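Local structure of sugar phosphate isomerase/epimerase (Parabacteroides distasonis, 3L23) at residues I19-Q24 / F273-Q278; E25-D30 / G54-V59; M41-L46 / D291-L296; C122-Q127 / I269-V274; I76-N81 / A115-L120. The protein probably acts as a metal-dependent sugar phosphate isomerase or epimerase, built on a xylose isomerase-like TIM barrel that holds a magnesium ion. One frame throughout, in Å; residues are numbered along the deposited sequence.

Contact 1: residues I19-Q24 / F273-Q278; sequences IYSLSQ and FVELEQ. With MG (magnesium ion), chain B.
The metal-binding, C-terminal end of the TIM-barrel strands, where the last strand, 272-274, runs out beside the first, 16-18, brings Ser21 against Leu276. Ser21 sits in a 3-10 turn just past the first strand, and its OG accepts a hydrogen bond from Leu276 N at 3.0 Å, bent to 146° at the hydrogen. The same OG is also hydrogen-bonded to Gln18 O, so this small hydroxyl serves two backbones at once, a task for which serine is short enough. With OG anti to the carbonyl carbon (chi1 -58°), the hydroxyl reaches the chain at 275-276 and lies 3.3 Å from Glu275 CA. Alongside, Ser21 CA makes a CH...O contact with Leu276 O, and a water stands 3.0 Å from both Leu276 O and Tyr20 O, though it need not donate to both at once. The backbone fixed thus carries Glu275, whose extended side chain, CG anti to the backbone N, reaches the magnesium ion. His165, Asp216 and His242 supply the other protein ligands, and two waters complete the six. Glu275 OE1 binds the magnesium ion at 2.0 Å, while OE2 accepts a hydrogen bond of 2.7 Å from one of the metal-bound waters.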
# COMPACT_ATOMS: atom_id res chain seq x y z
N ILE A 19 -3.91 1.28 8.64
CA ILE A 19 -5.10 1.32 9.48
C ILE A 19 -6.30 0.50 8.99
O ILE A 19 -7.23 0.22 9.78
CB ILE A 19 -5.56 2.78 9.78
CG1 ILE A 19 -6.08 3.49 8.53
CG2 ILE A 19 -4.41 3.58 10.43
CD1 ILE A 19 -6.59 4.97 8.80
N TYR A 20 -6.33 0.13 7.71
CA TYR A 20 -7.40 -0.74 7.22
C TYR A 20 -7.43 -2.06 8.01
O TYR A 20 -8.45 -2.70 8.10
CB TYR A 20 -7.17 -1.04 5.74
CG TYR A 20 -8.31 -1.67 5.00
CD1 TYR A 20 -9.46 -0.96 4.72
CD2 TYR A 20 -8.19 -2.94 4.47
CE1 TYR A 20 -10.49 -1.53 3.99
CE2 TYR A 20 -9.21 -3.52 3.75
CZ TYR A 20 -10.35 -2.82 3.50
OH TYR A 20 -11.37 -3.39 2.75
N SER A 21 -6.31 -2.42 8.60
CA SER A 21 -6.20 -3.59 9.46
C SER A 21 -7.23 -3.60 10.58
O SER A 21 -7.66 -4.66 11.00
CB SER A 21 -4.81 -3.65 10.11
OG SER A 21 -3.80 -3.67 9.10
N LEU A 22 -7.61 -2.43 11.05
CA LEU A 22 -8.58 -2.30 12.13
C LEU A 22 -10.04 -2.22 11.67
O LEU A 22 -10.95 -2.28 12.48
CB LEU A 22 -8.24 -1.05 12.94
CG LEU A 22 -6.86 -1.06 13.60
CD1 LEU A 22 -6.54 0.34 14.11
CD2 LEU A 22 -6.81 -2.07 14.70
N SER A 23 -10.24 -2.05 10.36
CA SER A 23 -11.57 -1.99 9.78
C SER A 23 -12.39 -0.91 10.52
O SER A 23 -11.86 0.16 10.94
CB SER A 23 -12.21 -3.39 9.79
OG SER A 23 -13.51 -3.38 9.17
N GLN A 24 -13.68 -1.15 10.69
CA GLN A 24 -14.50 -0.16 11.36
C GLN A 24 -14.31 -0.10 12.86
O GLN A 24 -14.83 0.82 13.49
CB GLN A 24 -15.98 -0.34 10.95
CG GLN A 24 -16.21 -0.03 9.43
CD GLN A 24 -15.71 1.37 8.97
OE1 GLN A 24 -16.25 2.40 9.40
NE2 GLN A 24 -14.69 1.40 8.10
N PHE A 273 4.85 -1.00 6.99
CA PHE A 273 3.54 -1.02 7.66
C PHE A 273 3.02 -2.43 7.87
O PHE A 273 3.02 -3.27 6.95
CB PHE A 273 2.53 -0.21 6.87
CG PHE A 273 2.97 1.20 6.66
CD1 PHE A 273 2.87 2.10 7.69
CD2 PHE A 273 3.66 1.56 5.51
CE1 PHE A 273 3.36 3.40 7.53
CE2 PHE A 273 4.12 2.84 5.33
CZ PHE A 273 3.99 3.78 6.36
N VAL A 274 2.58 -2.68 9.10
CA VAL A 274 1.85 -3.89 9.44
C VAL A 274 0.49 -3.90 8.80
O VAL A 274 -0.24 -2.90 8.81
CB VAL A 274 1.68 -4.03 11.01
CG1 VAL A 274 0.60 -5.07 11.37
CG2 VAL A 274 3.04 -4.30 11.65
N GLU A 275 0.11 -5.06 8.25
CA GLU A 275 -1.22 -5.25 7.73
C GLU A 275 -1.81 -6.56 8.22
O GLU A 275 -1.10 -7.57 8.34
CB GLU A 275 -1.19 -5.23 6.21
CG GLU A 275 -2.58 -5.41 5.65
CD GLU A 275 -2.65 -5.16 4.17
OE1 GLU A 275 -1.66 -5.33 3.48
OE2 GLU A 275 -3.75 -4.82 3.70
N LEU A 276 -3.11 -6.53 8.53
CA LEU A 276 -3.84 -7.71 9.00
C LEU A 276 -5.20 -7.74 8.33
O LEU A 276 -5.96 -6.79 8.44
CB LEU A 276 -3.99 -7.64 10.54
CG LEU A 276 -4.69 -8.79 11.21
CD1 LEU A 276 -3.80 -10.03 11.10
CD2 LEU A 276 -5.10 -8.44 12.65
N GLU A 277 -5.52 -8.81 7.61
CA GLU A 277 -6.86 -8.89 7.02
C GLU A 277 -7.83 -9.45 8.05
O GLU A 277 -7.46 -9.64 9.22
CB GLU A 277 -6.85 -9.57 5.61
CG GLU A 277 -6.55 -11.02 5.46
CD GLU A 277 -6.39 -11.32 3.95
OE1 GLU A 277 -7.38 -11.19 3.20
OE2 GLU A 277 -5.26 -11.62 3.53
N GLN A 278 -9.10 -9.61 7.68
CA GLN A 278 -10.12 -10.07 8.59
C GLN A 278 -9.70 -11.32 9.34
O GLN A 278 -9.28 -12.30 8.74
CB GLN A 278 -11.39 -10.35 7.81
CG GLN A 278 -12.46 -11.02 8.59
CD GLN A 278 -12.95 -10.20 9.74
OE1 GLN A 278 -13.26 -9.02 9.58
NE2 GLN A 278 -13.08 -10.84 10.92
MG MG B . -1.00 -4.83 1.66
O HOH W 1 -8.70 -5.70 7.88
O HOH W 2 -2.79 -3.28 1.69
O HOH W 3 -2.57 -5.97 0.78

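Contact 2: residues E25-D30 / G54-V59; sequences ELYKGD and GAIGGV
Tyr27 brings its phenol ring up to the turn at Ile56-Val59, and nearly all of the contact is made by that one side chain. Its OH lies 3.6 Å from Ile56 CG2 and 3.7 Å from Gly57 CA, close enough for van der Waals contact. Farther back on the ring, CE1 meets Val59 CG2 at 3.9 Å, with the methyl at the ring edge, near its plane. Gly57 O stands 3.8 Å above one face of the Tyr27 ring, offset toward the rim, while CG of the preceding Leu26 lies over the opposite face. The ring is thus held from two sides. Because CG of Tyr27 is anti to the carbonyl carbon (chi1 -60°), the ring is swung out from its loop toward the turn.

The next shell shapes that turn. Ile56 and Val59 exchange backbone hydrogen bonds, Ile56 N to Val59 O and Val59 N to Ile56 O, closing a type I' hairpin in which Gly57 and Gly58 both take positive phi. A side chain on Gly57 would run into Tyr27 CZ, so glycine suits both the turn and the ring. Phe64 of helix 61-70 touches both Tyr27 and Ile56. No hydrogen bond crosses between the segments, which implies that the fit of an aromatic surface against a bare glycine and two branched aliphatic residues joins the loop to the hairpin.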
# COMPACT_ATOMS: atom_id res chain seq x y z
N GLU A 25 -13.49 -0.99 13.44
CA GLU A 25 -13.20 -0.91 14.88
C GLU A 25 -12.51 0.41 15.27
O GLU A 25 -12.74 0.96 16.35
CB GLU A 25 -12.37 -2.12 15.35
CG GLU A 25 -13.08 -3.46 15.15
CD GLU A 25 -12.19 -4.65 15.50
OE1 GLU A 25 -11.29 -4.50 16.39
OE2 GLU A 25 -12.46 -5.74 14.91
N LEU A 26 -11.68 0.93 14.37
CA LEU A 26 -11.05 2.23 14.58
C LEU A 26 -12.08 3.35 14.72
O LEU A 26 -11.84 4.31 15.45
CB LEU A 26 -10.09 2.54 13.44
CG LEU A 26 -9.30 3.88 13.54
CD1 LEU A 26 -8.54 3.97 14.85
CD2 LEU A 26 -8.41 4.06 12.27
N TYR A 27 -13.22 3.25 14.05
CA TYR A 27 -14.19 4.32 14.04
C TYR A 27 -15.39 4.10 14.96
O TYR A 27 -16.26 4.97 15.08
CB TYR A 27 -14.65 4.59 12.59
CG TYR A 27 -13.52 4.99 11.70
CD1 TYR A 27 -13.06 6.30 11.66
CD2 TYR A 27 -12.87 4.05 10.91
CE1 TYR A 27 -12.00 6.67 10.85
CE2 TYR A 27 -11.78 4.40 10.12
CZ TYR A 27 -11.36 5.71 10.08
OH TYR A 27 -10.30 6.02 9.27
N LYS A 28 -15.43 2.96 15.66
CA LYS A 28 -16.49 2.65 16.61
C LYS A 28 -16.17 3.20 17.99
O LYS A 28 -15.12 2.91 18.54
CB LYS A 28 -16.71 1.14 16.69
CG LYS A 28 -17.67 0.71 17.79
N GLY A 29 -17.09 3.95 18.56
CA GLY A 29 -16.90 4.51 19.90
C GLY A 29 -16.17 5.86 19.85
O GLY A 29 -16.59 6.77 19.16
N ASP A 30 -15.04 5.94 20.55
CA ASP A 30 -14.27 7.15 20.75
C ASP A 30 -13.01 7.00 19.89
O ASP A 30 -12.09 6.30 20.29
CB ASP A 30 -13.94 7.24 22.25
CG ASP A 30 -13.02 8.39 22.63
OD1 ASP A 30 -12.44 9.08 21.78
OD2 ASP A 30 -12.83 8.58 23.85
N GLY A 54 -11.48 15.03 1.14
CA GLY A 54 -11.04 15.75 2.32
C GLY A 54 -11.36 15.10 3.65
O GLY A 54 -11.29 15.79 4.69
N ALA A 55 -11.70 13.81 3.63
CA ALA A 55 -12.02 13.04 4.85
C ALA A 55 -11.26 11.71 4.84
O ALA A 55 -10.77 11.27 3.79
CB ALA A 55 -13.54 12.80 4.96
N ILE A 56 -11.07 11.14 6.04
CA ILE A 56 -10.43 9.83 6.26
C ILE A 56 -11.44 9.02 7.01
O ILE A 56 -11.77 9.33 8.17
CB ILE A 56 -9.11 9.97 7.10
CG1 ILE A 56 -8.12 10.89 6.35
CG2 ILE A 56 -8.47 8.57 7.48
CD1 ILE A 56 -6.97 11.40 7.17
N GLY A 57 -11.98 7.99 6.37
CA GLY A 57 -13.03 7.18 7.00
C GLY A 57 -14.23 8.01 7.46
O GLY A 57 -14.84 7.68 8.48
N GLY A 58 -14.54 9.09 6.76
CA GLY A 58 -15.64 9.97 7.13
C GLY A 58 -15.29 11.08 8.12
O GLY A 58 -16.13 11.96 8.39
N VAL A 59 -14.10 11.04 8.70
CA VAL A 59 -13.65 12.06 9.66
C VAL A 59 -12.95 13.14 8.87
O VAL A 59 -12.07 12.83 8.08
CB VAL A 59 -12.67 11.48 10.65
CG1 VAL A 59 -12.20 12.56 11.64
CG2 VAL A 59 -13.28 10.31 11.38

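Contact 3: residues M41-L46 / D291-L296; sequences MGYSKL and DCADYL. With EDO (1,2-ethanediol), chain F.
Ala293, on helix 285-298, presses its methyl into the turn that leads from helix 31-40 to strand 45-52. This is the tight part: Ala293 CB is 3.2 Å from the carbonyl O of selenomethionine Met41, and it also lies 3.8 Å from Tyr43 CE2, approaching the ring obliquely. A single methyl suits a place so near the turn, where Gly42 takes the positive phi of a Schellman motif ending the helix. Tyr43 (CG anti to the carbonyl carbon, chi1 -64°) brings its OH beside the helix backbone, 4.0 Å from Cys292 CB, and the hydroxyl is hydrogen-bonded to Val289 O one turn earlier.

The other side is looser and polar. Lys45, bent at chi3, meets no atom of the helix; its NZ donates to both oxygens of an ethanediol, probably from the crystallisation liquor, O2 at 2.7 Å and O1 at 2.9 Å, and forms a salt bridge with Asp271. An alanine here would take away the ammonium group, and Asp271 OD1 would probably lose its charged partner and the diol two of its bonds. Around the packed side, Tyr43, Cys292 and Leu296 all rest on Val274, so helix 285-298 lies over the turn leading into strand 45-52 and over strand 272-274.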
# COMPACT_ATOMS: atom_id res chain seq x y z
N MSE A 41 -0.40 -0.05 21.86
CA MSE A 41 -0.00 -1.36 21.30
C MSE A 41 1.43 -1.36 20.74
O MSE A 41 1.96 -2.44 20.43
CB MSE A 41 -1.01 -1.82 20.21
CG MSE A 41 -2.38 -2.15 20.75
SE MSE A 41 -3.47 -2.97 19.38
CE MSE A 41 -3.82 -1.45 18.26
N GLY A 42 2.03 -0.19 20.58
CA GLY A 42 3.44 -0.07 20.17
C GLY A 42 3.66 0.49 18.78
O GLY A 42 4.77 0.43 18.27
N TYR A 43 2.61 1.02 18.15
CA TYR A 43 2.72 1.62 16.83
C TYR A 43 3.04 3.11 16.92
O TYR A 43 2.56 3.78 17.79
CB TYR A 43 1.42 1.43 16.04
CG TYR A 43 1.13 -0.01 15.75
CD1 TYR A 43 1.77 -0.67 14.70
CD2 TYR A 43 0.29 -0.77 16.57
CE1 TYR A 43 1.54 -2.01 14.46
CE2 TYR A 43 0.07 -2.15 16.31
CZ TYR A 43 0.69 -2.74 15.23
OH TYR A 43 0.51 -4.10 14.92
N SER A 44 3.80 3.63 15.95
CA SER A 44 4.12 5.05 15.92
C SER A 44 3.81 5.79 14.61
O SER A 44 3.72 7.02 14.60
CB SER A 44 5.61 5.20 16.23
OG SER A 44 6.33 4.48 15.23
N LYS A 45 3.68 5.02 13.54
CA LYS A 45 3.52 5.51 12.19
C LYS A 45 2.28 4.90 11.53
O LYS A 45 2.02 3.70 11.65
CB LYS A 45 4.79 5.16 11.37
CG LYS A 45 6.02 5.91 11.85
CD LYS A 45 7.34 5.23 11.48
CE LYS A 45 7.63 5.28 9.98
NZ LYS A 45 9.06 4.81 9.67
N LEU A 46 1.52 5.72 10.82
CA LEU A 46 0.28 5.28 10.17
C LEU A 46 0.36 5.39 8.66
O LEU A 46 0.94 6.33 8.15
CB LEU A 46 -0.87 6.13 10.62
CG LEU A 46 -1.17 6.11 12.12
CD1 LEU A 46 -2.37 7.05 12.38
CD2 LEU A 46 -1.40 4.69 12.69
N ASP A 291 -1.22 -8.61 18.69
CA ASP A 291 -0.38 -9.78 18.59
C ASP A 291 0.71 -9.59 17.52
O ASP A 291 1.86 -10.04 17.69
CB ASP A 291 -1.21 -11.02 18.28
CG ASP A 291 -2.02 -11.53 19.47
OD1 ASP A 291 -1.83 -11.07 20.63
OD2 ASP A 291 -2.83 -12.45 19.25
N CYS A 292 0.35 -8.93 16.41
CA CYS A 292 1.35 -8.59 15.37
C CYS A 292 2.46 -7.66 15.91
O CYS A 292 3.64 -7.85 15.63
CB CYS A 292 0.69 -7.99 14.15
SG CYS A 292 -0.35 -9.18 13.22
N ALA A 293 2.09 -6.62 16.67
CA ALA A 293 3.05 -5.72 17.28
C ALA A 293 3.95 -6.49 18.22
O ALA A 293 5.16 -6.31 18.20
CB ALA A 293 2.33 -4.58 18.06
N ASP A 294 3.36 -7.37 19.03
CA ASP A 294 4.10 -8.11 20.03
C ASP A 294 5.11 -9.03 19.36
O ASP A 294 6.22 -9.17 19.83
CB ASP A 294 3.16 -8.93 20.93
CG ASP A 294 2.34 -8.07 21.90
OD1 ASP A 294 2.74 -6.91 22.12
OD2 ASP A 294 1.32 -8.58 22.46
N TYR A 295 4.76 -9.62 18.23
CA TYR A 295 5.69 -10.44 17.47
C TYR A 295 6.90 -9.62 17.08
O TYR A 295 8.04 -10.05 17.28
CB TYR A 295 4.98 -11.01 16.23
CG TYR A 295 5.88 -11.78 15.31
CD1 TYR A 295 6.62 -11.14 14.33
CD2 TYR A 295 5.98 -13.15 15.40
CE1 TYR A 295 7.48 -11.83 13.51
CE2 TYR A 295 6.80 -13.86 14.52
CZ TYR A 295 7.54 -13.18 13.57
OH TYR A 295 8.39 -13.84 12.70
N LEU A 296 6.69 -8.42 16.54
CA LEU A 296 7.81 -7.59 16.09
C LEU A 296 8.65 -7.09 17.26
O LEU A 296 9.88 -7.03 17.18
CB LEU A 296 7.29 -6.41 15.26
CG LEU A 296 6.57 -6.71 13.96
CD1 LEU A 296 6.04 -5.41 13.35
CD2 LEU A 296 7.45 -7.48 12.96
C1 EDO F . 8.13 1.46 10.44
O1 EDO F . 7.82 2.27 9.28
C2 EDO F . 9.63 1.34 10.61
O2 EDO F . 10.14 2.63 10.87

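Contact 4: residues C122-Q127 / I269-V274; sequences CKYLIQ and IKDYFV. With EDO (1,2-ethanediol), chain F.
Tyr124 OH donates a short hydrogen bond of 2.6 Å to Asp271 OD2, joining two barrel strands whose nearest backbones, at these same two residues, are 10.1 Å apart between CA atoms. A long phenol, its CG anti to the carbonyl carbon (chi1 -53°), and a short carboxylate therefore span the gap. The hydroxyl meets OD2 on its anti side, 22° out of the carboxylate plane, and OD2 lies at the edge of the ring, whose plane stands 77° from that of the carboxylate. A water donates to the same oxygen at 2.6 Å and accepts from Lys123 NZ at 2.7 Å, so OD2 is gripped twice. Lys123 NZ itself stays 4.4 Å from Asp271 OD2, beyond a salt bridge, and the water bridges the two groups. The other oxygen, OD1, is paired with Lys45; two nearby lysines would probably favour the charged form of Asp271.

Outward from this polar centre, the extended chain of Lys123 runs over the Tyr124 ring, with CG 3.8 Å above its centre. On the far strand an ethanediol sits over a face of the Tyr272 ring and exchanges hydrogen bonds through O1 with Tyr272 N and O. Tyr124 and Phe273 both pack on Val240 of strand 238-243, and Phe273 also touches Ser77. Such a filling of the interior by side chains from non-adjacent parallel strands is typical of the core of a TIM barrel.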
# COMPACT_ATOMS: atom_id res chain seq x y z
N CYS A 122 1.84 14.14 4.37
CA CYS A 122 2.01 12.75 4.11
C CYS A 122 3.21 12.54 3.17
O CYS A 122 3.32 13.19 2.10
CB CYS A 122 0.67 12.27 3.55
SG CYS A 122 0.44 10.61 3.64
N LYS A 123 4.16 11.70 3.57
CA LYS A 123 5.37 11.48 2.77
C LYS A 123 5.15 10.66 1.49
O LYS A 123 5.76 10.97 0.43
CB LYS A 123 6.46 10.84 3.64
CG LYS A 123 7.67 10.39 2.85
CD LYS A 123 8.81 10.00 3.72
CE LYS A 123 10.04 9.70 2.86
NZ LYS A 123 11.27 9.54 3.68
N TYR A 124 4.36 9.59 1.61
CA TYR A 124 4.01 8.70 0.51
C TYR A 124 2.53 8.74 0.17
O TYR A 124 1.70 8.75 1.07
CB TYR A 124 4.36 7.27 0.87
CG TYR A 124 5.79 7.02 1.34
CD1 TYR A 124 6.80 6.89 0.43
CD2 TYR A 124 6.08 6.86 2.68
CE1 TYR A 124 8.09 6.61 0.83
CE2 TYR A 124 7.37 6.61 3.11
CZ TYR A 124 8.37 6.47 2.18
OH TYR A 124 9.66 6.22 2.60
N LEU A 125 2.23 8.72 -1.13
CA LEU A 125 0.88 8.59 -1.68
C LEU A 125 0.93 7.39 -2.62
O LEU A 125 1.72 7.38 -3.58
CB LEU A 125 0.47 9.87 -2.41
CG LEU A 125 -0.99 9.96 -2.82
CD1 LEU A 125 -1.95 9.79 -1.65
CD2 LEU A 125 -1.27 11.27 -3.60
N ILE A 126 0.11 6.38 -2.34
CA ILE A 126 0.25 5.04 -2.94
C ILE A 126 -1.09 4.51 -3.45
O ILE A 126 -2.10 4.60 -2.77
CB ILE A 126 0.85 4.05 -1.92
CG1 ILE A 126 2.28 4.46 -1.54
CG2 ILE A 126 0.82 2.61 -2.45
CD1 ILE A 126 2.97 3.73 -0.37
N GLN A 127 -1.09 3.99 -4.69
CA GLN A 127 -2.22 3.29 -5.29
C GLN A 127 -2.06 1.80 -4.99
O GLN A 127 -1.04 1.21 -5.35
CB GLN A 127 -2.28 3.49 -6.79
CG GLN A 127 -3.40 2.71 -7.42
CD GLN A 127 -3.58 3.06 -8.85
OE1 GLN A 127 -3.33 4.21 -9.25
NE2 GLN A 127 -4.05 2.09 -9.65
N ILE A 269 15.76 0.05 3.31
CA ILE A 269 14.34 0.40 3.32
C ILE A 269 14.01 0.97 4.73
O ILE A 269 14.23 0.33 5.72
CB ILE A 269 13.46 -0.79 2.93
CG1 ILE A 269 13.65 -1.13 1.45
CG2 ILE A 269 11.99 -0.47 3.21
CD1 ILE A 269 13.00 -2.42 1.01
N LYS A 270 13.49 2.19 4.76
CA LYS A 270 13.24 2.95 5.99
C LYS A 270 11.78 2.97 6.46
O LYS A 270 11.49 3.60 7.46
CB LYS A 270 13.61 4.40 5.74
N ASP A 271 10.86 2.37 5.73
CA ASP A 271 9.48 2.40 6.16
C ASP A 271 8.79 1.09 5.86
O ASP A 271 8.92 0.55 4.78
CB ASP A 271 8.76 3.55 5.45
CG ASP A 271 9.25 4.92 5.93
OD1 ASP A 271 9.05 5.20 7.14
OD2 ASP A 271 9.82 5.66 5.11
N TYR A 272 8.05 0.59 6.85
CA TYR A 272 7.17 -0.52 6.66
C TYR A 272 5.90 -0.32 7.45
O TYR A 272 5.87 0.43 8.44
CB TYR A 272 7.82 -1.87 7.00
CG TYR A 272 8.04 -2.11 8.48
CD1 TYR A 272 7.05 -2.64 9.29
CD2 TYR A 272 9.25 -1.83 9.06
CE1 TYR A 272 7.25 -2.87 10.64
CE2 TYR A 272 9.44 -2.05 10.42
CZ TYR A 272 8.44 -2.60 11.19
OH TYR A 272 8.62 -2.82 12.55
N PHE A 273 4.85 -1.00 6.99
CA PHE A 273 3.54 -1.02 7.66
C PHE A 273 3.02 -2.43 7.87
O PHE A 273 3.02 -3.27 6.95
CB PHE A 273 2.53 -0.21 6.87
CG PHE A 273 2.97 1.20 6.66
CD1 PHE A 273 2.87 2.10 7.69
CD2 PHE A 273 3.66 1.56 5.51
CE1 PHE A 273 3.36 3.40 7.53
CE2 PHE A 273 4.12 2.84 5.33
CZ PHE A 273 3.99 3.78 6.36
N VAL A 274 2.58 -2.68 9.10
CA VAL A 274 1.85 -3.89 9.44
C VAL A 274 0.49 -3.90 8.80
O VAL A 274 -0.24 -2.90 8.81
CB VAL A 274 1.68 -4.03 11.01
CG1 VAL A 274 0.60 -5.07 11.37
CG2 VAL A 274 3.04 -4.30 11.65
C1 EDO F . 8.13 1.46 10.44
O1 EDO F . 7.82 2.27 9.28
C2 EDO F . 9.63 1.34 10.61
O2 EDO F . 10.14 2.63 10.87
O HOH W 4 10.87 7.91 5.75

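Contact 5: residues I76-N81 / A115-L120; sequences ISSHVN and ADHAKL
His117 reaches from helix 103-119 to strand 74-79, and its ring makes all of the contact. CB leaves the helix pointing toward the strand, and the torsion (CG anti to the carbonyl carbon, chi1 -74°) sends the ring on in that direction. CD2 is the first ring atom to touch, 3.3 Å from Ser78 CB. ND1, on the other side, is turned back to its own helix and hydrogen-bonded to Thr113 O. CE1 meets Val80 CG1 at 3.8 Å. NE2, at the tip, forms a 2.8 Å hydrogen bond with Ser78 OG, which lies at the ring edge near its plane; either could be the donor. Leu120 CD1 lies over one ring face, 3.9 Å above the plane. Histidine suits the place because its two nitrogens tie a helix carbonyl and a strand hydroxyl through one flat group. A phenylalanine in its place would lose both nitrogens, and would probably leave Ser78 OG and Thr113 O without this partner in a buried layer. Tyr51 meets the ring edge-to-face and Leu125 packs against it, so His117 sits where helix 103-119 covers strand 74-79 between its sheet neighbours, 45-52 and 124-127.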
# COMPACT_ATOMS: atom_id res chain seq x y z
N ILE A 76 2.36 8.92 7.78
CA ILE A 76 3.50 8.80 6.86
C ILE A 76 3.07 8.48 5.44
O ILE A 76 3.71 8.89 4.47
CB ILE A 76 4.41 7.62 7.32
CG1 ILE A 76 4.92 7.87 8.75
CG2 ILE A 76 5.60 7.35 6.35
CD1 ILE A 76 5.64 9.19 8.94
N SER A 77 1.97 7.74 5.29
CA SER A 77 1.57 7.25 4.00
C SER A 77 0.06 7.13 3.90
O SER A 77 -0.66 7.21 4.90
CB SER A 77 2.24 5.88 3.77
OG SER A 77 1.96 5.34 2.51
N SER A 78 -0.41 7.00 2.68
CA SER A 78 -1.85 6.86 2.42
C SER A 78 -2.11 6.05 1.15
O SER A 78 -1.46 6.28 0.14
CB SER A 78 -2.50 8.24 2.30
OG SER A 78 -3.91 8.20 2.07
N HIS A 79 -3.10 5.15 1.24
CA HIS A 79 -3.61 4.34 0.16
C HIS A 79 -4.82 4.97 -0.45
O HIS A 79 -5.81 5.17 0.22
CB HIS A 79 -4.01 2.94 0.63
CG HIS A 79 -2.88 1.98 0.65
ND1 HIS A 79 -3.07 0.62 0.65
CD2 HIS A 79 -1.55 2.18 0.64
CE1 HIS A 79 -1.90 0.02 0.65
NE2 HIS A 79 -0.96 0.95 0.65
N VAL A 80 -4.76 5.24 -1.74
CA VAL A 80 -5.86 5.86 -2.42
C VAL A 80 -6.03 5.23 -3.80
O VAL A 80 -5.06 4.79 -4.41
CB VAL A 80 -5.65 7.38 -2.58
CG1 VAL A 80 -5.56 8.06 -1.19
CG2 VAL A 80 -4.41 7.67 -3.45
N ASN A 81 -7.25 5.18 -4.30
CA ASN A 81 -7.50 4.66 -5.64
C ASN A 81 -8.29 5.65 -6.48
O ASN A 81 -9.31 6.16 -5.99
CB ASN A 81 -8.33 3.38 -5.55
CG ASN A 81 -7.55 2.19 -5.09
OD1 ASN A 81 -6.55 1.74 -5.74
ND2 ASN A 81 -7.98 1.66 -3.95
N ALA A 115 -2.91 17.27 -3.55
CA ALA A 115 -3.03 18.55 -2.86
C ALA A 115 -3.47 18.34 -1.41
O ALA A 115 -2.87 18.93 -0.50
CB ALA A 115 -4.00 19.49 -3.60
N ASP A 116 -4.47 17.48 -1.20
CA ASP A 116 -4.94 17.14 0.15
C ASP A 116 -3.86 16.46 0.97
O ASP A 116 -3.69 16.78 2.14
CB ASP A 116 -6.20 16.24 0.10
CG ASP A 116 -7.52 17.04 -0.04
OD1 ASP A 116 -7.50 18.29 0.03
OD2 ASP A 116 -8.59 16.40 -0.18
N HIS A 117 -3.14 15.54 0.37
CA HIS A 117 -2.10 14.80 1.12
C HIS A 117 -0.87 15.66 1.42
O HIS A 117 -0.22 15.40 2.43
CB HIS A 117 -1.76 13.50 0.43
CG HIS A 117 -2.83 12.47 0.62
ND1 HIS A 117 -3.99 12.48 -0.12
CD2 HIS A 117 -2.93 11.44 1.48
CE1 HIS A 117 -4.76 11.48 0.28
NE2 HIS A 117 -4.15 10.84 1.25
N ALA A 118 -0.61 16.69 0.60
CA ALA A 118 0.42 17.67 0.92
C ALA A 118 -0.01 18.42 2.18
O ALA A 118 0.78 18.64 3.09
CB ALA A 118 0.65 18.64 -0.24
N LYS A 119 -1.28 18.81 2.26
CA LYS A 119 -1.77 19.47 3.46
C LYS A 119 -1.70 18.56 4.68
O LYS A 119 -1.49 19.05 5.79
CB LYS A 119 -3.20 19.97 3.27
CG LYS A 119 -3.30 21.11 2.29
N LEU A 120 -1.88 17.26 4.48
CA LEU A 120 -1.75 16.28 5.57
C LEU A 120 -0.28 16.02 5.98
O LEU A 120 -0.04 15.37 7.00
CB LEU A 120 -2.41 14.95 5.21
CG LEU A 120 -3.92 14.81 5.20
CD1 LEU A 120 -4.37 13.47 4.56
CD2 LEU A 120 -4.48 14.97 6.64

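All five contacts reach the barrel's one curled sheet. Contacts 1 and 4 share strand 272-274, with centres about 15 Å apart: contact 1 lies at the metal-binding end, contact 4 in the interior, its centre about 7 Å from that of the chain. Contact 3 adds helix 285-298, next along the chain, and meets contact 4 through the Lys45-Asp271 salt bridge. Contact 5, its centre about 11 Å from that of contact 4, is joined to it by backbone bonds between strands 74-79 and 124-127. Contact 2, at the rim, lies within the loop closed by contact 1, before contact 5. Contacts 1 and 3 unite the first and last parts of the chain, closing the barrel around its magnesium site.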